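Local coordinates for extracellular solute-binding protein (Bordetella parapertussis, PDB 3PU5) that probably captures a small solute, perhaps a polyamine, outside the cytoplasmic membrane and hands it to a transporter for uptake, at residues A[5-13]-A[34-42]; A[140-148]-A[201-211]. One frame throughout, in Å; residues are numbered along the deposited sequence.

Contact 1: residues A[5-13]-A[34-42]; sequences DDHIYVTSS and GVKVTLVPG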
ATOM      1  N   ASP A   5      11.372  -2.619 -32.370  1.00 20.00           N
ATOM      2  CA  ASP A   5      11.794  -1.915 -31.185  1.00 20.00           C
ATOM      3  C   ASP A   5      10.670  -1.404 -30.293  1.00 20.00           C
ATOM      4  O   ASP A   5      10.939  -1.072 -29.167  1.00 28.25           O
ATOM      5  CB  ASP A   5      12.799  -0.830 -31.498  1.00 20.00           C
ATOM      6  CG  ASP A   5      14.039  -1.368 -32.175  1.00 20.00           C
ATOM      7  OD1 ASP A   5      14.229  -2.603 -32.219  1.00 20.00           O
ATOM      8  OD2 ASP A   5      14.802  -0.574 -32.714  1.00 20.00           O
ATOM      9  N   ASP A   6       9.428  -1.387 -30.797  1.00 26.43           N
ATOM     10  CA  ASP A   6       8.270  -0.912 -30.042  1.00 24.01           C
ATOM     11  C   ASP A   6       7.595  -1.965 -29.149  1.00 21.08           C
ATOM     12  O   ASP A   6       6.494  -2.370 -29.354  1.00 17.65           O
ATOM     13  CB  ASP A   6       7.267  -0.282 -30.950  1.00 29.05           C
ATOM     14  CG  ASP A   6       7.839   0.838 -31.736  1.00 33.01           C
ATOM     15  OD1 ASP A   6       8.369   1.785 -31.159  1.00 28.85           O
ATOM     16  OD2 ASP A   6       7.755   0.721 -32.962  1.00 33.62           O
ATOM     17  N   HIS A   7       8.326  -2.344 -28.134  1.00 19.27           N
ATOM     18  CA  HIS A   7       8.005  -3.410 -27.258  1.00 17.14           C
ATOM     19  C   HIS A   7       8.697  -3.063 -25.936  1.00 15.82           C
ATOM     20  O   HIS A   7       9.882  -2.936 -25.919  1.00 17.05           O
ATOM     21  CB  HIS A   7       8.514  -4.731 -27.844  1.00 18.67           C
ATOM     22  CG  HIS A   7       8.094  -5.950 -27.096  1.00 19.09           C
ATOM     23  ND1 HIS A   7       7.354  -5.911 -25.946  1.00 16.06           N
ATOM     24  CD2 HIS A   7       8.315  -7.255 -27.347  1.00 15.99           C
ATOM     25  CE1 HIS A   7       7.144  -7.133 -25.522  1.00 15.83           C
ATOM     26  NE2 HIS A   7       7.718  -7.964 -26.355  1.00 16.18           N
ATOM     27  N   ILE A   8       7.951  -2.912 -24.854  1.00 14.13           N
ATOM     28  CA  ILE A   8       8.571  -2.679 -23.547  1.00 11.67           C
ATOM     29  C   ILE A   8       8.288  -3.797 -22.541  1.00 13.03           C
ATOM     30  O   ILE A   8       7.279  -4.510 -22.643  1.00 11.01           O
ATOM     31  CB  ILE A   8       8.199  -1.289 -22.920  1.00 13.51           C
ATOM     32  CG1 ILE A   8       6.688  -1.163 -22.666  1.00 13.45           C
ATOM     33  CG2 ILE A   8       8.726  -0.147 -23.776  1.00 12.91           C
ATOM     34  CD1 ILE A   8       6.299   0.100 -21.867  1.00 11.78           C
ATOM     35  N   TYR A   9       9.201  -3.949 -21.583  1.00 11.32           N
ATOM     36  CA  TYR A   9       9.054  -4.946 -20.533  1.00 12.16           C
ATOM     37  C   TYR A   9       8.845  -4.247 -19.182  1.00 11.56           C
ATOM     38  O   TYR A   9       9.601  -3.348 -18.800  1.00 10.35           O
ATOM     39  CB  TYR A   9      10.254  -5.910 -20.517  1.00 12.43           C
ATOM     40  CG  TYR A   9      10.307  -6.784 -21.755  1.00 13.22           C
ATOM     41  CD1 TYR A   9      10.806  -6.291 -22.957  1.00 13.78           C
ATOM     42  CD2 TYR A   9       9.838  -8.090 -21.729  1.00 13.19           C
ATOM     43  CE1 TYR A   9      10.848  -7.091 -24.103  1.00 15.83           C
ATOM     44  CE2 TYR A   9       9.869  -8.893 -22.863  1.00 12.51           C
ATOM     45  CZ  TYR A   9      10.373  -8.390 -24.044  1.00 13.39           C
ATOM     46  OH  TYR A   9      10.405  -9.185 -25.163  1.00 14.37           O
ATOM     47  N   VAL A  10       7.786  -4.646 -18.489  1.00 10.90           N
ATOM     48  CA  VAL A  10       7.371  -4.006 -17.242  1.00  9.92           C
ATOM     49  C   VAL A  10       7.209  -5.078 -16.178  1.00 10.69           C
ATOM     50  O   VAL A  10       6.459  -6.050 -16.367  1.00  9.64           O
ATOM     51  CB  VAL A  10       6.007  -3.260 -17.403  1.00 11.64           C
ATOM     52  CG1 VAL A  10       5.605  -2.559 -16.081  1.00 10.35           C
ATOM     53  CG2 VAL A  10       6.073  -2.244 -18.546  1.00  8.87           C
ATOM     54  N   THR A  11       7.906  -4.912 -15.059  1.00  9.83           N
ATOM     55  CA  THR A  11       7.833  -5.915 -14.006  1.00  9.98           C
ATOM     56  C   THR A  11       6.448  -5.918 -13.386  1.00 11.71           C
ATOM     57  O   THR A  11       5.736  -4.909 -13.406  1.00  9.98           O
ATOM     58  CB  THR A  11       8.872  -5.679 -12.900  1.00 11.63           C
ATOM     59  OG1 THR A  11       8.531  -4.500 -12.160  1.00 10.68           O
ATOM     60  CG2 THR A  11      10.258  -5.524 -13.492  1.00 10.86           C
ATOM     61  N   SER A  12       6.076  -7.064 -12.839  1.00 10.73           N
ATOM     62  CA  SER A  12       4.864  -7.181 -12.060  1.00 12.77           C
ATOM     63  C   SER A  12       5.003  -8.367 -11.111  1.00 14.31           C
ATOM     64  O   SER A  12       6.044  -9.038 -11.084  1.00 12.75           O
ATOM     65  CB  SER A  12       3.647  -7.338 -12.974  1.00 13.17           C
ATOM     66  OG  SER A  12       2.461  -7.017 -12.277  1.00 12.42           O
ATOM     67  N   SER A  13       3.961  -8.628 -10.328  1.00 13.51           N
ATOM     68  CA  SER A  13       4.042  -9.657  -9.302  1.00 13.14           C
ATOM     69  C   SER A  13       3.446 -10.972  -9.789  1.00 15.84           C
ATOM     70  O   SER A  13       4.158 -11.839 -10.300  1.00 16.10           O
ATOM     71  CB  SER A  13       3.336  -9.191  -8.023  1.00 14.55           C
ATOM     72  OG  SER A  13       2.051  -8.656  -8.309  1.00 13.84           O
ATOM     73  N   GLY A  34       0.216   1.432 -29.860  1.00 18.03           N
ATOM     74  CA  GLY A  34       0.843   0.463 -30.743  1.00 21.42           C
ATOM     75  C   GLY A  34       2.100  -0.164 -30.153  1.00 19.74           C
ATOM     76  O   GLY A  34       2.823  -0.897 -30.833  1.00 17.78           O
ATOM     77  N   VAL A  35       2.364   0.124 -28.881  1.00 17.71           N
ATOM     78  CA  VAL A  35       3.552  -0.387 -28.218  1.00 16.10           C
ATOM     79  C   VAL A  35       3.188  -1.639 -27.446  1.00 18.40           C
ATOM     80  O   VAL A  35       2.307  -1.619 -26.593  1.00 16.61           O
ATOM     81  CB  VAL A  35       4.147   0.649 -27.254  1.00 18.69           C
ATOM     82  CG1 VAL A  35       5.250   0.025 -26.408  1.00 17.63           C
ATOM     83  CG2 VAL A  35       4.675   1.853 -28.035  1.00 20.16           C
ATOM     84  N   LYS A  36       3.853  -2.741 -27.765  1.00 16.75           N
ATOM     85  CA  LYS A  36       3.606  -3.985 -27.053  1.00 18.64           C
ATOM     86  C   LYS A  36       4.141  -3.919 -25.621  1.00 14.85           C
ATOM     87  O   LYS A  36       5.208  -3.348 -25.364  1.00 16.94           O
ATOM     88  CB  LYS A  36       4.203  -5.180 -27.809  1.00 15.76           C
ATOM     89  CG  LYS A  36       4.156  -6.468 -27.009  1.00 18.81           C
ATOM     90  CD  LYS A  36       3.743  -7.667 -27.843  1.00 23.00           C
ATOM     91  CE  LYS A  36       3.561  -8.880 -26.944  1.00 23.48           C
ATOM     92  NZ  LYS A  36       2.628  -9.871 -27.536  1.00 35.64           N
ATOM     93  N   VAL A  37       3.393  -4.488 -24.687  1.00 13.99           N
ATOM     94  CA  VAL A  37       3.840  -4.537 -23.299  1.00 12.98           C
ATOM     95  C   VAL A  37       3.874  -5.978 -22.808  1.00 14.21           C
ATOM     96  O   VAL A  37       2.870  -6.696 -22.887  1.00 14.86           O
ATOM     97  CB  VAL A  37       2.938  -3.714 -22.350  1.00 13.97           C
ATOM     98  CG1 VAL A  37       3.488  -3.787 -20.912  1.00 11.83           C
ATOM     99  CG2 VAL A  37       2.842  -2.270 -22.817  1.00 14.61           C
ATOM    100  N   THR A  38       5.030  -6.396 -22.306  1.00 11.66           N
ATOM    101  CA  THR A  38       5.140  -7.687 -21.637  1.00 11.92           C
ATOM    102  C   THR A  38       5.277  -7.470 -20.138  1.00 11.84           C
ATOM    103  O   THR A  38       6.185  -6.778 -19.685  1.00 11.96           O
ATOM    104  CB  THR A  38       6.369  -8.494 -22.136  1.00 13.62           C
ATOM    105  OG1 THR A  38       6.173  -8.868 -23.505  1.00 14.47           O
ATOM    106  CG2 THR A  38       6.574  -9.758 -21.293  1.00 12.51           C
ATOM    107  N   LEU A  39       4.367  -8.056 -19.369  1.00 12.00           N
ATOM    108  CA  LEU A  39       4.461  -8.015 -17.916  1.00 11.67           C
ATOM    109  C   LEU A  39       5.270  -9.220 -17.450  1.00 12.67           C
ATOM    110  O   LEU A  39       4.926 -10.360 -17.770  1.00 10.29           O
ATOM    111  CB  LEU A  39       3.068  -8.057 -17.294  1.00 12.34           C
ATOM    112  CG  LEU A  39       2.159  -6.870 -17.631  1.00 15.72           C
ATOM    113  CD1 LEU A  39       0.741  -7.122 -17.138  1.00 16.26           C
ATOM    114  CD2 LEU A  39       2.717  -5.583 -17.036  1.00 13.56           C
ATOM    115  N   VAL A  40       6.340  -8.962 -16.703  1.00 10.64           N
ATOM    116  CA  VAL A  40       7.233 -10.015 -16.232  1.00 11.91           C
ATOM    117  C   VAL A  40       6.984 -10.347 -14.758  1.00 13.59           C
ATOM    118  O   VAL A  40       7.366  -9.574 -13.876  1.00 12.41           O
ATOM    119  CB  VAL A  40       8.698  -9.585 -16.404  1.00 12.30           C
ATOM    120  CG1 VAL A  40       9.625 -10.742 -16.089  1.00 14.50           C
ATOM    121  CG2 VAL A  40       8.946  -9.064 -17.826  1.00 10.67           C
ATOM    122  N   PRO A  41       6.342 -11.497 -14.483  1.00 14.06           N
ATOM    123  CA  PRO A  41       6.066 -11.889 -13.092  1.00 14.54           C
ATOM    124  C   PRO A  41       7.334 -12.149 -12.272  1.00 14.60           C
ATOM    125  O   PRO A  41       8.324 -12.644 -12.803  1.00 13.93           O
ATOM    126  CB  PRO A  41       5.265 -13.192 -13.232  1.00 14.69           C
ATOM    127  CG  PRO A  41       4.806 -13.235 -14.652  1.00 17.86           C
ATOM    128  CD  PRO A  41       5.827 -12.481 -15.450  1.00 15.37           C
ATOM    129  N   GLY A  42       7.290 -11.834 -10.980  1.00 13.53           N
ATOM    130  CA  GLY A  42       8.432 -12.057 -10.114  1.00 13.58           C
ATOM    131  C   GLY A  42       8.248 -11.426  -8.746  1.00 15.98           C
ATOM    132  O   GLY A  42       7.310 -10.648  -8.535  1.00 13.46           O
TER

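Contact 2: residues A[140-148]-A[201-211]; sequences EFGKQVFFN and LLTSGEGAIGP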
ATOM      1  N   GLU A 140     -13.136  -2.773  26.785  1.00 11.84           N
ATOM      2  CA  GLU A 140     -14.473  -2.737  26.198  1.00 13.15           C
ATOM      3  C   GLU A 140     -14.723  -3.784  25.108  1.00 16.21           C
ATOM      4  O   GLU A 140     -15.869  -4.143  24.843  1.00 15.96           O
ATOM      5  CB  GLU A 140     -14.792  -1.336  25.667  1.00 13.93           C
ATOM      6  CG  GLU A 140     -14.751  -0.248  26.733  1.00 13.87           C
ATOM      7  CD  GLU A 140     -15.226   1.095  26.191  1.00 17.01           C
ATOM      8  OE1 GLU A 140     -15.873   1.102  25.119  1.00 16.70           O
ATOM      9  OE2 GLU A 140     -14.950   2.135  26.832  1.00 16.05           O
ATOM     10  N   PHE A 141     -13.661  -4.267  24.469  1.00 12.24           N
ATOM     11  CA  PHE A 141     -13.816  -5.289  23.444  1.00 10.21           C
ATOM     12  C   PHE A 141     -13.442  -6.673  23.978  1.00 13.52           C
ATOM     13  O   PHE A 141     -13.352  -7.633  23.216  1.00 12.59           O
ATOM     14  CB  PHE A 141     -12.971  -4.951  22.197  1.00 11.94           C
ATOM     15  CG  PHE A 141     -13.143  -3.531  21.704  1.00 11.99           C
ATOM     16  CD1 PHE A 141     -14.414  -2.995  21.519  1.00 12.81           C
ATOM     17  CD2 PHE A 141     -12.035  -2.736  21.421  1.00 11.42           C
ATOM     18  CE1 PHE A 141     -14.580  -1.689  21.062  1.00 16.03           C
ATOM     19  CE2 PHE A 141     -12.190  -1.429  20.961  1.00 12.21           C
ATOM     20  CZ  PHE A 141     -13.466  -0.907  20.775  1.00 11.83           C
ATOM     21  N   GLY A 142     -13.219  -6.781  25.287  1.00 12.58           N
ATOM     22  CA  GLY A 142     -12.786  -8.044  25.856  1.00 13.55           C
ATOM     23  C   GLY A 142     -11.439  -8.445  25.276  1.00 14.16           C
ATOM     24  O   GLY A 142     -10.590  -7.597  25.018  1.00 13.68           O
ATOM     25  N   LYS A 143     -11.230  -9.739  25.077  1.00 13.85           N
ATOM     26  CA  LYS A 143      -9.986 -10.198  24.479  1.00 15.41           C
ATOM     27  C   LYS A 143     -10.219 -10.596  23.024  1.00 12.16           C
ATOM     28  O   LYS A 143      -9.793 -11.659  22.577  1.00 13.39           O
ATOM     29  CB  LYS A 143      -9.390 -11.359  25.285  1.00 17.80           C
ATOM     30  CG  LYS A 143      -7.905 -11.600  25.014  1.00 15.62           C
ATOM     31  CD  LYS A 143      -7.361 -12.713  25.905  1.00 23.04           C
ATOM     32  CE  LYS A 143      -6.095 -13.304  25.316  1.00 22.64           C
ATOM     33  NZ  LYS A 143      -4.925 -12.395  25.441  1.00 24.23           N
ATOM     34  N   GLN A 144     -10.886  -9.726  22.277  1.00 11.71           N
ATOM     35  CA  GLN A 144     -11.303 -10.059  20.921  1.00 11.88           C
ATOM     36  C   GLN A 144     -10.682  -9.135  19.882  1.00 11.08           C
ATOM     37  O   GLN A 144     -11.198  -8.978  18.773  1.00  9.82           O
ATOM     38  CB  GLN A 144     -12.825 -10.049  20.844  1.00 13.90           C
ATOM     39  CG  GLN A 144     -13.432 -11.077  21.807  1.00 18.21           C
ATOM     40  CD  GLN A 144     -14.909 -10.862  22.065  1.00 21.55           C
ATOM     41  OE1 GLN A 144     -15.679 -10.602  21.146  1.00 21.90           O
ATOM     42  NE2 GLN A 144     -15.314 -10.993  23.326  1.00 26.55           N
ATOM     43  N   VAL A 145      -9.553  -8.546  20.257  1.00 10.60           N
ATOM     44  CA  VAL A 145      -8.812  -7.665  19.370  1.00  9.58           C
ATOM     45  C   VAL A 145      -7.681  -8.445  18.696  1.00  9.28           C
ATOM     46  O   VAL A 145      -7.061  -9.306  19.322  1.00  9.33           O
ATOM     47  CB  VAL A 145      -8.270  -6.460  20.165  1.00 10.08           C
ATOM     48  CG1 VAL A 145      -7.542  -5.502  19.243  1.00  8.80           C
ATOM     49  CG2 VAL A 145      -9.432  -5.755  20.897  1.00  8.80           C
ATOM     50  N   PHE A 146      -7.463  -8.194  17.405  1.00  9.22           N
ATOM     51  CA  PHE A 146      -6.319  -8.762  16.687  1.00  8.95           C
ATOM     52  C   PHE A 146      -5.421  -7.618  16.212  1.00  9.61           C
ATOM     53  O   PHE A 146      -5.859  -6.473  16.183  1.00  9.46           O
ATOM     54  CB  PHE A 146      -6.755  -9.684  15.533  1.00  8.88           C
ATOM     55  CG  PHE A 146      -7.705  -9.039  14.543  1.00  9.28           C
ATOM     56  CD1 PHE A 146      -7.220  -8.226  13.521  1.00  9.08           C
ATOM     57  CD2 PHE A 146      -9.080  -9.248  14.632  1.00  8.40           C
ATOM     58  CE1 PHE A 146      -8.096  -7.623  12.607  1.00  9.02           C
ATOM     59  CE2 PHE A 146      -9.960  -8.652  13.728  1.00  8.95           C
ATOM     60  CZ  PHE A 146      -9.470  -7.842  12.711  1.00  8.22           C
ATOM     61  N   PHE A 147      -4.167  -7.914  15.865  1.00  9.67           N
ATOM     62  CA  PHE A 147      -3.225  -6.868  15.464  1.00  7.46           C
ATOM     63  C   PHE A 147      -2.147  -7.435  14.538  1.00  9.50           C
ATOM     64  O   PHE A 147      -1.811  -8.607  14.632  1.00  9.34           O
ATOM     65  CB  PHE A 147      -2.566  -6.236  16.701  1.00  9.35           C
ATOM     66  CG  PHE A 147      -1.816  -4.964  16.406  1.00  9.43           C
ATOM     67  CD1 PHE A 147      -0.480  -5.003  16.037  1.00  9.74           C
ATOM     68  CD2 PHE A 147      -2.458  -3.726  16.478  1.00 11.40           C
ATOM     69  CE1 PHE A 147       0.212  -3.830  15.741  1.00 10.33           C
ATOM     70  CE2 PHE A 147      -1.771  -2.544  16.187  1.00  8.77           C
ATOM     71  CZ  PHE A 147      -0.433  -2.599  15.824  1.00  9.87           C
ATOM     72  N   ASN A 148      -1.615  -6.603  13.643  1.00  8.69           N
ATOM     73  CA  ASN A 148      -0.579  -7.031  12.694  1.00  8.90           C
ATOM     74  C   ASN A 148       0.665  -7.590  13.395  1.00  9.83           C
ATOM     75  O   ASN A 148       1.245  -6.923  14.258  1.00  9.43           O
ATOM     76  CB  ASN A 148      -0.109  -5.848  11.824  1.00  9.49           C
ATOM     77  CG  ASN A 148      -1.250  -5.001  11.278  1.00  9.27           C
ATOM     78  OD1 ASN A 148      -1.292  -4.706  10.076  1.00 11.14           O
ATOM     79  ND2 ASN A 148      -2.151  -4.566  12.155  1.00  8.92           N
ATOM     80  N   LEU A 201     -10.737 -13.574  10.528  1.00 11.33           N
ATOM     81  CA  LEU A 201     -10.935 -13.458  11.974  1.00 11.10           C
ATOM     82  C   LEU A 201     -12.288 -12.815  12.286  1.00 11.65           C
ATOM     83  O   LEU A 201     -13.015 -13.278  13.169  1.00 11.90           O
ATOM     84  CB  LEU A 201      -9.797 -12.660  12.619  1.00 10.75           C
ATOM     85  CG  LEU A 201      -8.414 -13.319  12.618  1.00 12.14           C
ATOM     86  CD1 LEU A 201      -7.313 -12.317  12.993  1.00  9.87           C
ATOM     87  CD2 LEU A 201      -8.394 -14.526  13.537  1.00 14.93           C
ATOM     88  N   LEU A 202     -12.624 -11.754  11.556  1.00  9.46           N
ATOM     89  CA  LEU A 202     -13.899 -11.062  11.752  1.00 12.73           C
ATOM     90  C   LEU A 202     -15.093 -11.926  11.347  1.00 11.80           C
ATOM     91  O   LEU A 202     -16.052 -12.037  12.106  1.00 12.42           O
ATOM     92  CB  LEU A 202     -13.937  -9.729  10.988  1.00 10.54           C
ATOM     93  CG  LEU A 202     -13.004  -8.653  11.555  1.00 11.12           C
ATOM     94  CD1 LEU A 202     -12.946  -7.448  10.633  1.00  9.90           C
ATOM     95  CD2 LEU A 202     -13.405  -8.247  12.976  1.00 10.05           C
ATOM     96  N   THR A 203     -15.027 -12.525  10.157  1.00 12.63           N
ATOM     97  CA  THR A 203     -16.160 -13.296   9.622  1.00 15.40           C
ATOM     98  C   THR A 203     -16.378 -14.644  10.310  1.00 15.65           C
ATOM     99  O   THR A 203     -17.487 -15.177  10.303  1.00 16.53           O
ATOM    100  CB  THR A 203     -16.057 -13.520   8.099  1.00 13.21           C
ATOM    101  OG1 THR A 203     -14.874 -14.264   7.800  1.00 13.72           O
ATOM    102  CG2 THR A 203     -16.024 -12.198   7.360  1.00 12.79           C
ATOM    103  N   SER A 204     -15.323 -15.183  10.914  1.00 13.71           N
ATOM    104  CA  SER A 204     -15.418 -16.433  11.652  1.00 12.41           C
ATOM    105  C   SER A 204     -16.078 -16.195  12.995  1.00 16.78           C
ATOM    106  O   SER A 204     -16.555 -17.131  13.637  1.00 16.68           O
ATOM    107  CB  SER A 204     -14.030 -17.037  11.870  1.00 14.86           C
ATOM    108  OG  SER A 204     -13.270 -16.283  12.803  1.00 14.50           O
ATOM    109  N   GLY A 205     -16.088 -14.932  13.413  1.00 16.94           N
ATOM    110  CA  GLY A 205     -16.587 -14.555  14.719  1.00 16.32           C
ATOM    111  C   GLY A 205     -15.519 -14.570  15.799  1.00 16.60           C
ATOM    112  O   GLY A 205     -15.785 -14.174  16.931  1.00 19.42           O
ATOM    113  N   GLU A 206     -14.314 -15.035  15.471  1.00 16.41           N
ATOM    114  CA  GLU A 206     -13.261 -15.115  16.486  1.00 19.43           C
ATOM    115  C   GLU A 206     -12.813 -13.723  16.946  1.00 20.31           C
ATOM    116  O   GLU A 206     -12.591 -13.489  18.138  1.00 18.68           O
ATOM    117  CB  GLU A 206     -12.057 -15.959  16.027  1.00 22.30           C
ATOM    118  CG  GLU A 206     -11.108 -16.287  17.193  1.00 24.62           C
ATOM    119  CD  GLU A 206      -9.937 -17.208  16.835  1.00 30.37           C
ATOM    120  OE1 GLU A 206      -9.549 -17.297  15.647  1.00 30.85           O
ATOM    121  OE2 GLU A 206      -9.383 -17.834  17.767  1.00 35.37           O
ATOM    122  N   GLY A 207     -12.701 -12.796  16.005  1.00 15.47           N
ATOM    123  CA  GLY A 207     -12.256 -11.456  16.326  1.00 12.88           C
ATOM    124  C   GLY A 207     -13.386 -10.449  16.213  1.00 15.80           C
ATOM    125  O   GLY A 207     -14.342 -10.666  15.464  1.00 15.35           O
ATOM    126  N   ALA A 208     -13.286  -9.354  16.965  1.00 12.00           N
ATOM    127  CA  ALA A 208     -14.324  -8.326  16.943  1.00 12.00           C
ATOM    128  C   ALA A 208     -13.847  -7.067  16.228  1.00 10.44           C
ATOM    129  O   ALA A 208     -14.639  -6.369  15.605  1.00  8.82           O
ATOM    130  CB  ALA A 208     -14.780  -7.991  18.366  1.00 11.50           C
ATOM    131  N   ILE A 209     -12.546  -6.791  16.313  1.00  9.43           N
ATOM    132  CA  ILE A 209     -11.995  -5.548  15.796  1.00  7.83           C
ATOM    133  C   ILE A 209     -10.469  -5.623  15.705  1.00  8.75           C
ATOM    134  O   ILE A 209      -9.828  -6.361  16.447  1.00  8.26           O
ATOM    135  CB  ILE A 209     -12.423  -4.374  16.709  1.00  9.58           C
ATOM    136  CG1 ILE A 209     -12.041  -3.013  16.114  1.00  9.13           C
ATOM    137  CG2 ILE A 209     -11.856  -4.543  18.128  1.00  8.71           C
ATOM    138  CD1 ILE A 209     -12.753  -1.857  16.788  1.00  6.93           C
ATOM    139  N   GLY A 210      -9.892  -4.859  14.791  1.00  8.61           N
ATOM    140  CA  GLY A 210      -8.454  -4.804  14.640  1.00  8.61           C
ATOM    141  C   GLY A 210      -8.140  -4.136  13.321  1.00  8.91           C
ATOM    142  O   GLY A 210      -9.058  -3.800  12.575  1.00  8.75           O
ATOM    143  N   PRO A 211      -6.846  -3.923  13.029  1.00  9.52           N
ATOM    144  CA  PRO A 211      -6.479  -3.265  11.767  1.00 10.35           C
ATOM    145  C   PRO A 211      -6.803  -4.136  10.552  1.00  9.92           C
ATOM    146  O   PRO A 211      -6.620  -5.353  10.602  1.00  8.46           O
ATOM    147  CB  PRO A 211      -4.963  -3.053  11.904  1.00 11.01           C
ATOM    148  CG  PRO A 211      -4.703  -3.093  13.417  1.00  9.36           C
ATOM    149  CD  PRO A 211      -5.681  -4.133  13.906  1.00  9.14           C
TER

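Contact 1: residues A[5-13]-A[34-42]
The imidazole of His7 is sandwiched between Lys36 and Tyr9. On one face sits the aliphatic part of the lysine, whose CG lies 3.6 Å from the centroid of the His7 ring in a CH-pi contact; over the opposite face, toward the rim, comes CZ of Tyr9. At the edge, in the ring plane, is the backbone N of Thr38. The first torsion of His7 sets CG anti to its own N (chi1 -173°), which swings the ring back toward the neighbouring strand and lets ND1 make a weak hydrogen bond to Lys36 O at 3.4 Å. Next along this face, the phenol of Tyr9 lies alongside Thr38, its CD2 3.5 Å from Thr38 CB, while CG2 of Val40 approaches the ring edge.

Beneath these groups the backbones form a parallel beta ladder, the pairing expected of a beta-alpha-beta unit. The bonds in its middle are nearly straight: Thr38 N donates to Ile8 O at 3.0 Å and Val10 N to Thr38 O at 2.9 Å, both with N-H...O angles of 173°. At the C-terminal ends the bonding is less regular, and Ser12 N lies above the plane of the Val40 carbonyl to which it donates.

The face carrying Ile8, Val10, Val37 and Leu39 is apolar over this length. Val10 CG2 meets Val37 CG1 at 3.8 Å, Ile8 CG1 packs on Val37 CG2, and Leu39 bends CD2 back to within 4.0 Å of Val10 CB.

Strand 7-12 is bordered on its far edge by strand 62-65 and the residue leading into it, through backbone bonds of Tyr9 and Thr11 to Asp61 and Val62. Leu254 and Phe258 of helix 252-262 cover Ile8 and Val10, whereas helix 15-33, the crossover connection, packs against Leu39 and Ser12.

Contact 2: residues A[140-148]-A[201-211]
Phe146 inserts its ring between the end of helix 197-204 and the start of strand 209-213, where two parallel strands of a periplasmic-binding-protein-like domain come together. One ring face is covered by backbone: Gly210 CA stands 3.8 Å from the centroid of the Phe146 ring in a CH-pi contact, with Ile209 O beside it toward the rim. CD2 of Leu202 arrives in the ring plane, 3.5 Å from Phe146 CE2, and Pro211 O occupies another part of the edge. Leu201 brings CD1 obliquely to within 3.6 Å of Phe146 CG. Gly210, with no side chain, lets the Phe146 ring lie directly against the backbone.

Two backbone hydrogen bonds hold the strands in this position. Ala208 N gives a nearly straight bond of 2.8 Å to Gln144 O, with an N-H...O angle of 173°, and Phe146 N donates to Ile209 O at 3.1 Å. Both donors lie in the plane of the carbonyl they address. Between them, Val145 and Ile209 form a single bridge, supported by the contact of Val145 CA with Ile209 O.

Farther out, Ile209 meets Phe141 through its CG2 and CD1 methyls, and Val145 lies alongside the isoleucine, pointing the same way. Helix 129-138 backs this group, Phe132 and Thr136 touching Val145. Strand 188-192 pairs with the other edge of strand 145-148, while Ala208 and Gly210 make backbone hydrogen bonds to Arg118 and Ala116, in and next to strand 111-117, so that the contact joins a parallel pair to the antiparallel sheet. The position of Ile209 CG2, between its own N and carbonyl carbon, turns that methyl over one face of the Phe141 ring, 3.8 Å from Phe141 CD2.

In the fold
From the N terminus, the chain enters strand 7-12, runs through helix 15-33 and returns in strand 36-41, so contact 1 closes a short beta-alpha-beta loop of 20 intervening residues. About a hundred residues later, contact 2 opens at 140-148 and closes at 201-211, spanning 52 residues that include strand 188-192 and several helices. The two loops follow in series, neither nesting nor crossing. The centres of contact 1 and contact 2 are about 42 Å apart, on opposite sides of the chain's centre; the nearest atoms of contact 1 and contact 2 are about 19 Å apart. This separation is consistent with the two-lobed architecture of solute-binding proteins, each contact probably tying together strands and helices of a different lobe.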